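Local atomic coordinates of xylanase and alpha-amylase inhibitor protein (Scadoxus multiflorus, PDB entry 3MU7), a protein that probably inhibits xylanases and alpha-amylases, using a TIM-barrel scaffold of the glycosyl hydrolase family 18 type. Residues 17-23 / 59-63; 156-160 / 203-208. All blocks are in the same frame, centred on the assembly; numbering follows the deposited sequence. Where two conformers were deposited one is given.

How the interactions relate
Interaction 1 (17-23 with 59-63) and interaction 2 (156-160 with 203-208) lie on opposite sides of the chain's centre, their centres 31 Å apart and nearest atoms about 20 Å apart, so they do not touch. Both belong to the shell of helices and loops around one parallel beta barrel, and interaction 1 closes along the chain before interaction 2 opens. Each contains cysteine from a disulfide: Cys22-Cys63 spans interaction 1 itself, whereas Cys158 of interaction 2 is bonded to Cys187. A bound phosphate, probably from the crystallisation liquor, lies about 4 Å from the Gln59 side chain.

Interaction 1: 17-23 / 59-63; sequences SLEATCD and QIKHC
Helix segments 18-23 and 59-63 run side by side in nearly the same direction; the axes of the two segments come within 8.5 Å and are inclined by 10°. Glu19 lies beside Gln59 at one end and Cys22 beside Cys63 at the other, where the sulfur atoms join in a disulfide with a chi3 of 93°, close to the relaxed right angle. Gln59 reaches across to the start of helix 18-23. Its OE1 accepts a hydrogen bond from Glu19 N at 2.9 Å, nearly straight at nitrogen, with the donor tilted modestly from the amide plane. The other branch, NE2, donates to a water that also accepts from Leu18 N, so both ends of the amide are tied to the first turn. Ser17 is the N-cap of this helix: OG, placed between its own backbone N and carbonyl carbon (chi1 72°), accepts from Ala20 N at 3.0 Å. The Glu19 side chain crosses that of Gln59 at about a right angle, its CG 3.4 Å from Gln59 OE1. On the barrel-facing side, Leu18 lays CD2 against Ile60 CG1 at 3.9 Å and CG against Cys63 SG at 3.8 Å, while Trp9 and Val30 of neighbouring strands also touch Leu18. Farther along, His62 NE2 donates to the syn side of Asp23 OD1 at 2.6 Å; the oxygen lies in the imidazole plane, but the carboxylate is turned almost perpendicular to the ring. Lys66 forms a salt bridge with the same oxygen, and this positive charge would probably favour the ionised carboxylate. Helix 18-23 packs on strands 5-9 and 29-37, and Ile60 of the next helix on Phe113 and Leu118. The arrangement joins two consecutive outer helices of a TIM barrel through a covalent cross-link with polar clasps at both ends.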
loop_
_atom_site.group_PDB
_atom_site.type_symbol
_atom_site.label_atom_id
_atom_site.label_comp_id
_atom_site.label_asym_id
_atom_site.label_seq_id
_atom_site.Cartn_x
_atom_site.Cartn_y
_atom_site.Cartn_z
ATOM N N SER A 17 4.211 -17.437 -1.650
ATOM C CA SER A 17 3.759 -16.971 -2.953
ATOM C C SER A 17 2.565 -16.023 -2.845
ATOM O O SER A 17 1.842 -16.015 -1.845
ATOM C CB SER A 17 3.383 -18.152 -3.844
ATOM O OG SER A 17 2.175 -18.722 -3.393
ATOM N N LEU A 18 2.344 -15.251 -3.899
ATOM C CA LEU A 18 1.207 -14.347 -3.931
ATOM C C LEU A 18 -0.101 -15.125 -3.787
ATOM O O LEU A 18 -0.964 -14.759 -2.987
ATOM C CB LEU A 18 1.218 -13.524 -5.215
ATOM C CG LEU A 18 0.017 -12.597 -5.426
ATOM C CD1 LEU A 18 -0.163 -11.647 -4.258
ATOM C CD2 LEU A 18 0.180 -11.822 -6.706
ATOM N N GLU A 19 -0.248 -16.211 -4.544
ATOM C CA GLU A 19 -1.478 -17.000 -4.456
ATOM C C GLU A 19 -1.680 -17.604 -3.058
ATOM O O GLU A 19 -2.798 -17.588 -2.544
ATOM C CB GLU A 19 -1.569 -18.052 -5.571
ATOM C CG GLU A 19 -0.441 -19.067 -5.576
ATOM C CD GLU A 19 -0.295 -19.821 -6.889
ATOM O OE1 GLU A 19 -1.062 -19.560 -7.842
ATOM O OE2 GLU A 19 0.624 -20.664 -6.971
ATOM N N ALA A 20 -0.614 -18.098 -2.429
ATOM C CA ALA A 20 -0.731 -18.647 -1.075
ATOM C C ALA A 20 -1.030 -17.561 -0.042
ATOM O O ALA A 20 -1.748 -17.791 0.932
ATOM C CB ALA A 20 0.510 -19.432 -0.701
ATOM N N THR A 21 -0.491 -16.371 -0.269
ATOM C CA THR A 21 -0.782 -15.222 0.585
ATOM C C THR A 21 -2.286 -14.946 0.569
ATOM O O THR A 21 -2.927 -14.817 1.618
ATOM C CB THR A 21 0.051 -14.013 0.123
ATOM O OG1 THR A 21 1.432 -14.310 0.349
ATOM C CG2 THR A 21 -0.307 -12.742 0.872
ATOM N N CYS A 22 -2.864 -14.916 -0.624
ATOM C CA CYS A 22 -4.300 -14.728 -0.750
ATOM C C CYS A 22 -5.096 -15.870 -0.139
ATOM O O CYS A 22 -6.129 -15.630 0.480
ATOM C CB CYS A 22 -4.672 -14.509 -2.208
ATOM S SG CYS A 22 -3.998 -12.941 -2.756
ATOM N N ASP A 23 -4.600 -17.096 -0.285
ATOM C CA ASP A 23 -5.271 -18.282 0.265
ATOM C C ASP A 23 -5.345 -18.317 1.788
ATOM O O ASP A 23 -6.137 -19.067 2.351
ATOM C CB ASP A 23 -4.611 -19.561 -0.252
ATOM C CG ASP A 23 -4.987 -19.873 -1.675
ATOM O OD1 ASP A 23 -6.012 -19.357 -2.154
ATOM O OD2 ASP A 23 -4.245 -20.657 -2.303
ATOM N N GLN A 59 -1.557 -15.749 -10.507
ATOM C CA GLN A 59 -1.648 -15.577 -9.060
ATOM C C GLN A 59 -2.517 -14.377 -8.690
ATOM O O GLN A 59 -3.315 -14.446 -7.748
ATOM C CB GLN A 59 -0.262 -15.442 -8.451
ATOM C CG GLN A 59 0.677 -16.587 -8.768
ATOM C CD GLN A 59 1.878 -16.541 -7.858
ATOM O OE1 GLN A 59 1.748 -16.721 -6.651
ATOM N NE2 GLN A 59 3.054 -16.243 -8.420
ATOM N N ILE A 60 -2.364 -13.290 -9.440
ATOM C CA ILE A 60 -3.213 -12.114 -9.285
ATOM C C ILE A 60 -4.674 -12.513 -9.518
ATOM O O ILE A 60 -5.560 -12.183 -8.724
ATOM C CB ILE A 60 -2.805 -11.000 -10.280
ATOM C CG1 ILE A 60 -1.444 -10.409 -9.907
ATOM C CG2 ILE A 60 -3.851 -9.901 -10.314
ATOM C CD1 ILE A 60 -0.732 -9.729 -11.067
ATOM N N LYS A 61 -4.919 -13.238 -10.609
ATOM C CA LYS A 61 -6.274 -13.670 -10.937
ATOM C C LYS A 61 -6.844 -14.579 -9.855
ATOM O O LYS A 61 -8.014 -14.474 -9.502
ATOM C CB LYS A 61 -6.316 -14.362 -12.302
ATOM C CG LYS A 61 -6.039 -13.433 -13.464
ATOM C CD LYS A 61 -5.945 -14.229 -14.759
ATOM C CE LYS A 61 -5.593 -13.352 -15.936
ATOM N NZ LYS A 61 -5.506 -14.156 -17.192
ATOM N N HIS A 62 -6.013 -15.464 -9.319
ATOM C CA HIS A 62 -6.463 -16.319 -8.232
ATOM C C HIS A 62 -6.875 -15.484 -7.011
ATOM O O HIS A 62 -7.937 -15.694 -6.425
ATOM C CB HIS A 62 -5.402 -17.337 -7.831
ATOM C CG HIS A 62 -5.818 -18.162 -6.658
ATOM N ND1 HIS A 62 -6.808 -19.114 -6.747
ATOM C CD2 HIS A 62 -5.423 -18.151 -5.365
ATOM C CE1 HIS A 62 -6.991 -19.672 -5.564
ATOM N NE2 HIS A 62 -6.167 -19.100 -4.706
ATOM N N CYS A 63 -6.028 -14.528 -6.632
ATOM C CA CYS A 63 -6.336 -13.594 -5.551
ATOM C C CYS A 63 -7.682 -12.917 -5.775
ATOM O O CYS A 63 -8.523 -12.879 -4.870
ATOM C CB CYS A 63 -5.244 -12.538 -5.448
ATOM S SG CYS A 63 -3.702 -13.168 -4.747
HETATM O O HOH W 1 4.657 -15.814 -6.053
#

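Interaction 2: 156-160 / 203-208; sequences PQCVY and EWSMKA
Trp204 meets segment 156-160 through a carbonyl at the indole edge, an aromatic ring over one face, and a proline against its benzene part. Trp204 NE1 donates to Cys158 O at 2.9 Å, almost straight at 173° and with the oxygen in the indole plane, although the donor stands well above the plane of the carbonyl. Gln157 O lies 3.2 Å from Trp204 CZ2. Over the face, Tyr160 makes a T-shaped (edge-to-face) stack: its CD1 edge points at the six-membered ring, with centroids 4.9 Å apart and planes at 87°. Tyr160 CB sits over the five-membered ring, 4.1 Å from its centroid, as a CH-pi contact. Pro156 CG comes within 3.6 Å of Trp204 CH2 and also nears CZ3.

The chi1 of -172° swings the Tyr160 ring away from its own backbone N and out over the helix, where it runs past Glu203 and then Lys207. Glu203 OE2 approaches Tyr160 CD2 at 3.6 Å, while Lys207 packs its CB against Tyr160 CZ and its CD against Tyr160 CE2. A water bonded to both Tyr160 OH and Lys207 O ties the phenol to the last turn of helix 195-207.

Behind this shell, Ile177 and Val179 of strand 176-180 pack against Trp204, and the Cys158-Cys187 disulfide holds the residue whose carbonyl accepts from the indole. The contact joins the loop after strand 151-154 to the end of helix 195-207. The straight NE1 bond satisfies the buried indole N-H, while the Tyr160 stack and CH-pi contact lie over one face, so polar and apolar contacts together orient Trp204.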
loop_
_atom_site.group_PDB
_atom_site.type_symbol
_atom_site.label_atom_id
_atom_site.label_comp_id
_atom_site.label_asym_id
_atom_site.label_seq_id
_atom_site.Cartn_x
_atom_site.Cartn_y
_atom_site.Cartn_z
ATOM N N PRO A 156 1.480 7.137 3.498
ATOM C CA PRO A 156 2.305 8.179 4.103
ATOM C C PRO A 156 3.012 7.691 5.368
ATOM O O PRO A 156 2.618 6.687 5.982
ATOM C CB PRO A 156 1.275 9.253 4.464
ATOM C CG PRO A 156 0.026 8.471 4.741
ATOM C CD PRO A 156 0.038 7.395 3.693
ATOM N N GLN A 157 4.054 8.421 5.752
ATOM C CA GLN A 157 4.633 8.287 7.078
ATOM C C GLN A 157 3.686 8.910 8.108
ATOM O O GLN A 157 2.682 9.533 7.741
ATOM C CB GLN A 157 6.017 8.926 7.105
ATOM C CG GLN A 157 7.042 8.151 6.309
ATOM C CD GLN A 157 8.399 8.809 6.364
ATOM O OE1 GLN A 157 9.206 8.520 7.251
ATOM N NE2 GLN A 157 8.667 9.692 5.407
ATOM N N CYS A 158 3.976 8.739 9.398
ATOM C CA CYS A 158 2.955 9.035 10.405
ATOM C C CYS A 158 2.888 10.457 10.965
ATOM O O CYS A 158 2.032 10.744 11.792
ATOM C CB CYS A 158 2.930 7.991 11.532
ATOM S SG CYS A 158 4.456 7.668 12.417
ATOM N N VAL A 159 3.760 11.345 10.503
ATOM C CA VAL A 159 3.658 12.748 10.918
ATOM C C VAL A 159 2.731 13.480 9.952
ATOM O O VAL A 159 2.984 13.528 8.744
ATOM C CB VAL A 159 5.019 13.460 11.003
ATOM C CG1 VAL A 159 4.833 14.856 11.572
ATOM C CG2 VAL A 159 5.993 12.680 11.877
ATOM N N TYR A 160 1.647 14.029 10.486
ATOM C CA TYR A 160 0.663 14.732 9.680
ATOM C C TYR A 160 0.999 16.231 9.584
ATOM O O TYR A 160 1.229 16.874 10.613
ATOM C CB TYR A 160 -0.738 14.568 10.284
ATOM C CG TYR A 160 -1.784 15.116 9.357
ATOM C CD1 TYR A 160 -2.400 14.299 8.413
ATOM C CD2 TYR A 160 -2.114 16.474 9.371
ATOM C CE1 TYR A 160 -3.332 14.810 7.529
ATOM C CE2 TYR A 160 -3.039 16.990 8.494
ATOM C CZ TYR A 160 -3.640 16.155 7.570
ATOM O OH TYR A 160 -4.566 16.660 6.689
ATOM N N GLU A 203 -5.253 12.461 14.946
ATOM C CA GLU A 203 -5.079 13.492 13.939
ATOM C C GLU A 203 -5.355 12.991 12.516
ATOM O O GLU A 203 -6.072 13.644 11.757
ATOM C CB GLU A 203 -3.706 14.157 14.013
ATOM C CG GLU A 203 -3.639 15.311 13.035
ATOM C CD GLU A 203 -2.495 16.269 13.248
ATOM O OE1 GLU A 203 -1.448 15.889 13.808
ATOM O OE2 GLU A 203 -2.660 17.422 12.818
ATOM N N TRP A 204 -4.779 11.843 12.160
ATOM C CA TRP A 204 -5.000 11.261 10.832
ATOM C C TRP A 204 -6.475 10.975 10.584
ATOM O O TRP A 204 -7.012 11.322 9.530
ATOM C CB TRP A 204 -4.160 9.999 10.638
ATOM C CG TRP A 204 -2.736 10.303 10.311
ATOM C CD1 TRP A 204 -1.678 10.344 11.174
ATOM C CD2 TRP A 204 -2.217 10.627 9.023
ATOM N NE1 TRP A 204 -0.528 10.675 10.501
ATOM C CE2 TRP A 204 -0.831 10.854 9.176
ATOM C CE3 TRP A 204 -2.790 10.755 7.751
ATOM C CZ2 TRP A 204 -0.010 11.195 8.101
ATOM C CZ3 TRP A 204 -1.979 11.094 6.691
ATOM C CH2 TRP A 204 -0.599 11.312 6.870
ATOM N N SER A 205 -7.135 10.367 11.563
ATOM C CA SER A 205 -8.537 10.024 11.384
ATOM C C SER A 205 -9.419 11.272 11.289
ATOM O O SER A 205 -10.419 11.253 10.578
ATOM C CB SER A 205 -9.025 9.060 12.467
ATOM O OG SER A 205 -8.824 9.593 13.757
ATOM N N MET A 206 -9.037 12.352 11.963
ATOM C CA MET A 206 -9.803 13.595 11.876
ATOM C C MET A 206 -9.553 14.356 10.575
ATOM O O MET A 206 -10.490 14.872 9.963
ATOM C CB MET A 206 -9.492 14.509 13.058
ATOM C CG MET A 206 -10.446 15.687 13.188
ATOM S SD MET A 206 -9.895 16.882 14.412
ATOM C CE MET A 206 -9.273 18.187 13.367
ATOM N N LYS A 207 -8.295 14.437 10.157
ATOM C CA LYS A 207 -7.910 15.382 9.111
ATOM C C LYS A 207 -7.682 14.805 7.719
ATOM O O LYS A 207 -7.778 15.533 6.735
ATOM C CB LYS A 207 -6.669 16.165 9.538
ATOM C CG LYS A 207 -6.839 16.933 10.833
ATOM C CD LYS A 207 -5.638 17.826 11.097
ATOM C CE LYS A 207 -5.844 18.696 12.330
ATOM N NZ LYS A 207 -6.839 19.773 12.091
ATOM N N ALA A 208 -7.356 13.518 7.619
ATOM C CA ALA A 208 -7.028 12.954 6.308
ATOM C C ALA A 208 -8.273 12.902 5.439
ATOM O O ALA A 208 -9.296 12.348 5.839
ATOM C CB ALA A 208 -6.426 11.581 6.459
HETATM O O HOH W 2 -6.007 15.516 4.208
#